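Long-range contact in alanine racemase (Corynebacterium glutamicum, PDB 2DY3), which is a dimeric pyridoxal-5'-phosphate-binding enzyme of the alanine racemase family, built from a TIM-barrel domain and a beta-rich C-terminal domain: residues N2-D11 and P352-V361. Numbering follows the deposited sequence.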
ATOM      1  N   ASN B   2       1.652   6.312 -18.249  1.00 28.14           N
ATOM      2  CA  ASN B   2       1.983   5.458 -17.116  1.00 25.93           C
ATOM      3  C   ASN B   2       1.704   3.984 -17.392  1.00 23.81           C
ATOM      4  O   ASN B   2       0.674   3.633 -17.960  1.00 22.68           O
ATOM      5  CB  ASN B   2       1.214   5.929 -15.886  1.00 28.29           C
ATOM      6  CG  ASN B   2       1.645   7.307 -15.441  1.00 30.85           C
ATOM      7  OD1 ASN B   2       2.831   7.547 -15.208  1.00 30.63           O
ATOM      8  ND2 ASN B   2       0.689   8.224 -15.326  1.00 32.24           N
ATOM      9  N   LEU B   3       2.626   3.124 -16.971  1.00 22.23           N
ATOM     10  CA  LEU B   3       2.497   1.686 -17.197  1.00 21.65           C
ATOM     11  C   LEU B   3       1.581   0.974 -16.206  1.00 20.36           C
ATOM     12  O   LEU B   3       1.126  -0.137 -16.462  1.00 22.24           O
ATOM     13  CB  LEU B   3       3.879   1.031 -17.147  1.00 20.23           C
ATOM     14  CG  LEU B   3       4.940   1.546 -18.125  1.00 21.65           C
ATOM     15  CD1 LEU B   3       6.303   0.964 -17.748  1.00 19.03           C
ATOM     16  CD2 LEU B   3       4.559   1.172 -19.546  1.00 20.33           C
ATOM     17  N   LEU B   4       1.318   1.609 -15.072  1.00 18.36           N
ATOM     18  CA  LEU B   4       0.485   0.997 -14.048  1.00 16.47           C
ATOM     19  C   LEU B   4      -0.497   2.009 -13.469  1.00 15.91           C
ATOM     20  O   LEU B   4      -0.096   3.021 -12.901  1.00 18.15           O
ATOM     21  CB  LEU B   4       1.377   0.437 -12.939  1.00 13.44           C
ATOM     22  CG  LEU B   4       0.682  -0.321 -11.811  1.00 13.03           C
ATOM     23  CD1 LEU B   4      -0.050  -1.528 -12.392  1.00 11.98           C
ATOM     24  CD2 LEU B   4       1.717  -0.754 -10.775  1.00  8.96           C
ATOM     25  N   THR B   5      -1.786   1.731 -13.588  1.00 15.29           N
ATOM     26  CA  THR B   5      -2.776   2.671 -13.085  1.00 16.89           C
ATOM     27  C   THR B   5      -4.066   2.026 -12.607  1.00 17.31           C
ATOM     28  O   THR B   5      -4.322   0.844 -12.842  1.00 17.27           O
ATOM     29  CB  THR B   5      -3.181   3.678 -14.183  1.00 18.14           C
ATOM     30  OG1 THR B   5      -4.040   3.025 -15.123  1.00 17.94           O
ATOM     31  CG2 THR B   5      -1.954   4.195 -14.934  1.00 17.62           C
ATOM     32  N   THR B   6      -4.869   2.824 -11.915  1.00 17.28           N
ATOM     33  CA  THR B   6      -6.181   2.399 -11.469  1.00 18.23           C
ATOM     34  C   THR B   6      -7.118   3.406 -12.127  1.00 19.82           C
ATOM     35  O   THR B   6      -6.903   4.615 -12.020  1.00 21.19           O
ATOM     36  CB  THR B   6      -6.360   2.487  -9.941  1.00 19.57           C
ATOM     37  OG1 THR B   6      -5.918   3.771  -9.474  1.00 21.47           O
ATOM     38  CG2 THR B   6      -5.584   1.376  -9.245  1.00 18.49           C
ATOM     39  N   LYS B   7      -8.119   2.910 -12.844  1.00 19.90           N
ATOM     40  CA  LYS B   7      -9.096   3.778 -13.496  1.00 21.49           C
ATOM     41  C   LYS B   7     -10.249   3.940 -12.529  1.00 21.39           C
ATOM     42  O   LYS B   7     -10.859   2.952 -12.130  1.00 20.86           O
ATOM     43  CB  LYS B   7      -9.661   3.143 -14.767  1.00 22.95           C
ATOM     44  CG  LYS B   7      -8.784   3.166 -15.998  1.00 29.10           C
ATOM     45  CD  LYS B   7      -9.570   2.565 -17.160  1.00 30.15           C
ATOM     46  CE  LYS B   7      -8.836   2.671 -18.485  1.00 35.51           C
ATOM     47  NZ  LYS B   7      -9.633   2.065 -19.598  1.00 33.46           N
ATOM     48  N   ILE B   8     -10.553   5.177 -12.158  1.00 21.27           N
ATOM     49  CA  ILE B   8     -11.657   5.426 -11.255  1.00 20.41           C
ATOM     50  C   ILE B   8     -12.802   6.060 -12.025  1.00 21.44           C
ATOM     51  O   ILE B   8     -12.712   7.206 -12.461  1.00 20.40           O
ATOM     52  CB  ILE B   8     -11.258   6.366 -10.100  1.00 19.47           C
ATOM     53  CG1 ILE B   8      -9.976   5.864  -9.435  1.00 18.58           C
ATOM     54  CG2 ILE B   8     -12.375   6.421  -9.070  1.00 17.89           C
ATOM     55  CD1 ILE B   8     -10.032   4.408  -9.012  1.00 18.02           C
ATOM     56  N   ASP B   9     -13.876   5.299 -12.191  1.00 20.94           N
ATOM     57  CA  ASP B   9     -15.053   5.778 -12.899  1.00 20.55           C
ATOM     58  C   ASP B   9     -15.934   6.575 -11.938  1.00 19.49           C
ATOM     59  O   ASP B   9     -16.665   5.996 -11.139  1.00 19.16           O
ATOM     60  CB  ASP B   9     -15.834   4.590 -13.456  1.00 22.61           C
ATOM     61  CG  ASP B   9     -17.046   5.012 -14.262  1.00 24.78           C
ATOM     62  OD1 ASP B   9     -17.440   6.196 -14.194  1.00 26.55           O
ATOM     63  OD2 ASP B   9     -17.614   4.146 -14.961  1.00 26.35           O
ATOM     64  N   LEU B  10     -15.868   7.900 -12.026  1.00 17.37           N
ATOM     65  CA  LEU B  10     -16.657   8.759 -11.152  1.00 17.18           C
ATOM     66  C   LEU B  10     -18.158   8.683 -11.424  1.00 18.63           C
ATOM     67  O   LEU B  10     -18.964   8.792 -10.495  1.00 18.80           O
ATOM     68  CB  LEU B  10     -16.166  10.209 -11.260  1.00 16.60           C
ATOM     69  CG  LEU B  10     -14.743  10.409 -10.725  1.00 17.02           C
ATOM     70  CD1 LEU B  10     -14.286  11.859 -10.896  1.00 16.80           C
ATOM     71  CD2 LEU B  10     -14.711  10.002  -9.264  1.00 14.82           C
ATOM     72  N   ASP B  11     -18.542   8.498 -12.688  1.00 19.60           N
ATOM     73  CA  ASP B  11     -19.963   8.396 -13.021  1.00 20.48           C
ATOM     74  C   ASP B  11     -20.553   7.184 -12.318  1.00 19.86           C
ATOM     75  O   ASP B  11     -21.702   7.206 -11.876  1.00 19.66           O
ATOM     76  CB  ASP B  11     -20.179   8.247 -14.529  1.00 24.13           C
ATOM     77  CG  ASP B  11     -19.903   9.526 -15.289  1.00 28.85           C
ATOM     78  OD1 ASP B  11     -20.318  10.608 -14.817  1.00 29.81           O
ATOM     79  OD2 ASP B  11     -19.282   9.447 -16.370  1.00 34.09           O
ATOM     80  N   PRO B 352      -3.910  -1.767  -4.719  1.00 14.64           N
ATOM     81  CA  PRO B 352      -3.149  -0.960  -5.688  1.00 16.70           C
ATOM     82  C   PRO B 352      -2.403   0.204  -5.044  1.00 16.21           C
ATOM     83  O   PRO B 352      -3.018   1.143  -4.543  1.00 16.88           O
ATOM     84  CB  PRO B 352      -4.226  -0.503  -6.674  1.00 13.69           C
ATOM     85  CG  PRO B 352      -5.164  -1.682  -6.684  1.00 14.11           C
ATOM     86  CD  PRO B 352      -5.291  -1.968  -5.186  1.00 13.63           C
ATOM     87  N   THR B 353      -1.075   0.139  -5.079  1.00 17.71           N
ATOM     88  CA  THR B 353      -0.240   1.161  -4.458  1.00 16.83           C
ATOM     89  C   THR B 353       1.104   1.312  -5.195  1.00 16.56           C
ATOM     90  O   THR B 353       1.225   0.943  -6.363  1.00 15.25           O
ATOM     91  CB  THR B 353      -0.006   0.784  -2.961  1.00 18.45           C
ATOM     92  OG1 THR B 353       0.610   1.872  -2.265  1.00 19.13           O
ATOM     93  CG2 THR B 353       0.879  -0.456  -2.850  1.00 16.61           C
ATOM     94  N   GLY B 354       2.101   1.878  -4.520  1.00 15.93           N
ATOM     95  CA  GLY B 354       3.415   2.046  -5.124  1.00 14.62           C
ATOM     96  C   GLY B 354       3.466   2.896  -6.381  1.00 16.17           C
ATOM     97  O   GLY B 354       3.123   4.079  -6.354  1.00 15.96           O
ATOM     98  N   ARG B 355       3.902   2.300  -7.491  1.00 16.18           N
ATOM     99  CA  ARG B 355       4.003   3.027  -8.752  1.00 16.14           C
ATOM    100  C   ARG B 355       2.644   3.245  -9.418  1.00 16.97           C
ATOM    101  O   ARG B 355       2.530   4.017 -10.371  1.00 19.39           O
ATOM    102  CB  ARG B 355       4.943   2.294  -9.717  1.00 13.46           C
ATOM    103  CG  ARG B 355       6.445   2.568  -9.498  1.00 14.32           C
ATOM    104  CD  ARG B 355       6.948   2.086  -8.138  1.00 12.17           C
ATOM    105  NE  ARG B 355       6.911   0.632  -8.006  1.00 13.26           N
ATOM    106  CZ  ARG B 355       7.930  -0.180  -8.269  1.00 13.25           C
ATOM    107  NH1 ARG B 355       9.090   0.315  -8.688  1.00 17.06           N
ATOM    108  NH2 ARG B 355       7.794  -1.491  -8.094  1.00 14.01           N
ATOM    109  N   THR B 356       1.616   2.571  -8.911  1.00 17.60           N
ATOM    110  CA  THR B 356       0.272   2.699  -9.464  1.00 16.99           C
ATOM    111  C   THR B 356      -0.199   4.151  -9.446  1.00 17.32           C
ATOM    112  O   THR B 356      -0.203   4.796  -8.401  1.00 16.65           O
ATOM    113  CB  THR B 356      -0.758   1.880  -8.661  1.00 17.42           C
ATOM    114  OG1 THR B 356      -0.862   2.420  -7.337  1.00 27.63           O
ATOM    115  CG2 THR B 356      -0.341   0.440  -8.563  1.00 14.75           C
ATOM    116  N   VAL B 357      -0.610   4.657 -10.602  1.00 16.82           N
ATOM    117  CA  VAL B 357      -1.096   6.027 -10.691  1.00 19.64           C
ATOM    118  C   VAL B 357      -2.614   6.009 -10.817  1.00 19.43           C
ATOM    119  O   VAL B 357      -3.181   5.176 -11.524  1.00 18.64           O
ATOM    120  CB  VAL B 357      -0.493   6.765 -11.902  1.00 20.69           C
ATOM    121  CG1 VAL B 357      -1.069   8.169 -11.992  1.00 21.98           C
ATOM    122  CG2 VAL B 357       1.014   6.818 -11.767  1.00 21.22           C
ATOM    123  N   ARG B 358      -3.270   6.933 -10.131  1.00 19.03           N
ATOM    124  CA  ARG B 358      -4.720   7.000 -10.152  1.00 19.94           C
ATOM    125  C   ARG B 358      -5.235   7.906 -11.272  1.00 20.17           C
ATOM    126  O   ARG B 358      -4.859   9.076 -11.358  1.00 21.75           O
ATOM    127  CB  ARG B 358      -5.209   7.488  -8.783  1.00 21.79           C
ATOM    128  CG  ARG B 358      -6.696   7.413  -8.554  1.00 26.32           C
ATOM    129  CD  ARG B 358      -7.059   7.828  -7.122  1.00 28.52           C
ATOM    130  NE  ARG B 358      -6.653   6.848  -6.113  1.00 28.49           N
ATOM    131  CZ  ARG B 358      -5.754   7.077  -5.156  1.00 28.65           C
ATOM    132  NH1 ARG B 358      -5.152   8.255  -5.069  1.00 28.76           N
ATOM    133  NH2 ARG B 358      -5.462   6.130  -4.277  1.00 26.03           N
ATOM    134  N   ALA B 359      -6.086   7.353 -12.134  1.00 18.86           N
ATOM    135  CA  ALA B 359      -6.674   8.107 -13.240  1.00 18.85           C
ATOM    136  C   ALA B 359      -8.197   8.073 -13.129  1.00 21.02           C
ATOM    137  O   ALA B 359      -8.797   7.023 -12.872  1.00 20.62           O
ATOM    138  CB  ALA B 359      -6.234   7.529 -14.567  1.00 17.87           C
ATOM    139  N   TYR B 360      -8.825   9.223 -13.344  1.00 20.91           N
ATOM    140  CA  TYR B 360     -10.269   9.320 -13.221  1.00 24.55           C
ATOM    141  C   TYR B 360     -11.044   9.155 -14.524  1.00 26.17           C
ATOM    142  O   TYR B 360     -10.823   9.879 -15.491  1.00 26.37           O
ATOM    143  CB  TYR B 360     -10.611  10.643 -12.536  1.00 24.39           C
ATOM    144  CG  TYR B 360     -10.021  10.709 -11.146  1.00 24.85           C
ATOM    145  CD1 TYR B 360     -10.598  10.003 -10.095  1.00 26.11           C
ATOM    146  CD2 TYR B 360      -8.843  11.401 -10.901  1.00 23.90           C
ATOM    147  CE1 TYR B 360     -10.019   9.984  -8.843  1.00 27.11           C
ATOM    148  CE2 TYR B 360      -8.251  11.385  -9.654  1.00 26.04           C
ATOM    149  CZ  TYR B 360      -8.844  10.673  -8.627  1.00 28.67           C
ATOM    150  OH  TYR B 360      -8.261  10.644  -7.380  1.00 30.76           O
ATOM    151  N   VAL B 361     -11.939   8.169 -14.517  1.00 27.68           N
ATOM    152  CA  VAL B 361     -12.797   7.817 -15.648  1.00 31.21           C
ATOM    153  C   VAL B 361     -12.041   7.466 -16.920  1.00 32.36           C
ATOM    154  O   VAL B 361     -11.015   8.067 -17.235  1.00 36.24           O
ATOM    155  CB  VAL B 361     -13.797   8.943 -15.956  1.00 30.76           C
ATOM    156  CG1 VAL B 361     -14.680   8.547 -17.116  1.00 30.06           C
ATOM    157  CG2 VAL B 361     -14.639   9.225 -14.728  1.00 29.95           C
TER
HETATM  158  O   HOH W   1       2.595   3.696 -13.645  1.00 14.76           O
HETATM  159  O   HOH W   2      -6.347   3.790  -6.638  1.00 23.11           O
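Ile8 and Tyr360 lie side by side on neighbouring parallel strands, pointing the same way, with Ile8 CB 3.7 Å from Tyr360 CD1, obliquely placed to the ring. From the helix that follows, Leu10 reaches the same ring atom more loosely through CD2. Toward the start of strand 357-360, Ile8 CG1, set beside the backbone N by a chi1 of -51°, meets Arg358 CG at 3.7 Å. The aliphatic part of Arg358 thus packs on Ile8, while its guanidinium bends off to the carbonyl of Asn39.

Thr6, on this same face, uses its two branches differently. Its side chain crosses that of Pro352 at about a right angle, CG2 coming a tight 3.5 Å from Pro352 CB, whereas OG1, held between the backbone N and carbonyl carbon (chi1 49°), shares a water with Arg358 NE, whose bond to it is weak. Nearer the chain start, the side chains of Leu4 and Thr356 lie side by side, pointing the same way. On the opposite face, with Thr5, Lys7 and Ala359, the Asn2 amide lies across the methyls of Val357, its ND2 3.8 Å from both CG1 and CG2.

Between the faces runs a parallel ladder: Thr6 N bonds to Val357 O, Ala359 N to Thr6 O (2.9 Å, nearly straight at 173°) and Ile8 N to Ala359 O; the last rung, Val361 N to Ile8 O, is modelled too short to be certain. Val361 CG2 sits beside Leu10 CB, next to the helix start that Asp9 caps through the N of Ala12. Arg355, in the type II' turn 353-356, forms salt bridges with Asp305 and Asp277 of its own chain and with Glu64 of the second subunit.

The first strand of the chain is thereby paired with the last. Strand 4-8 lies between 357-360 and the antiparallel strand 236-247, whose Trp238 touches Thr6, Pro352 and Thr356. The N-terminal strand thus joins the mostly antiparallel sheet of the C-terminal domain, before helix 10-24 leads off to the barrel.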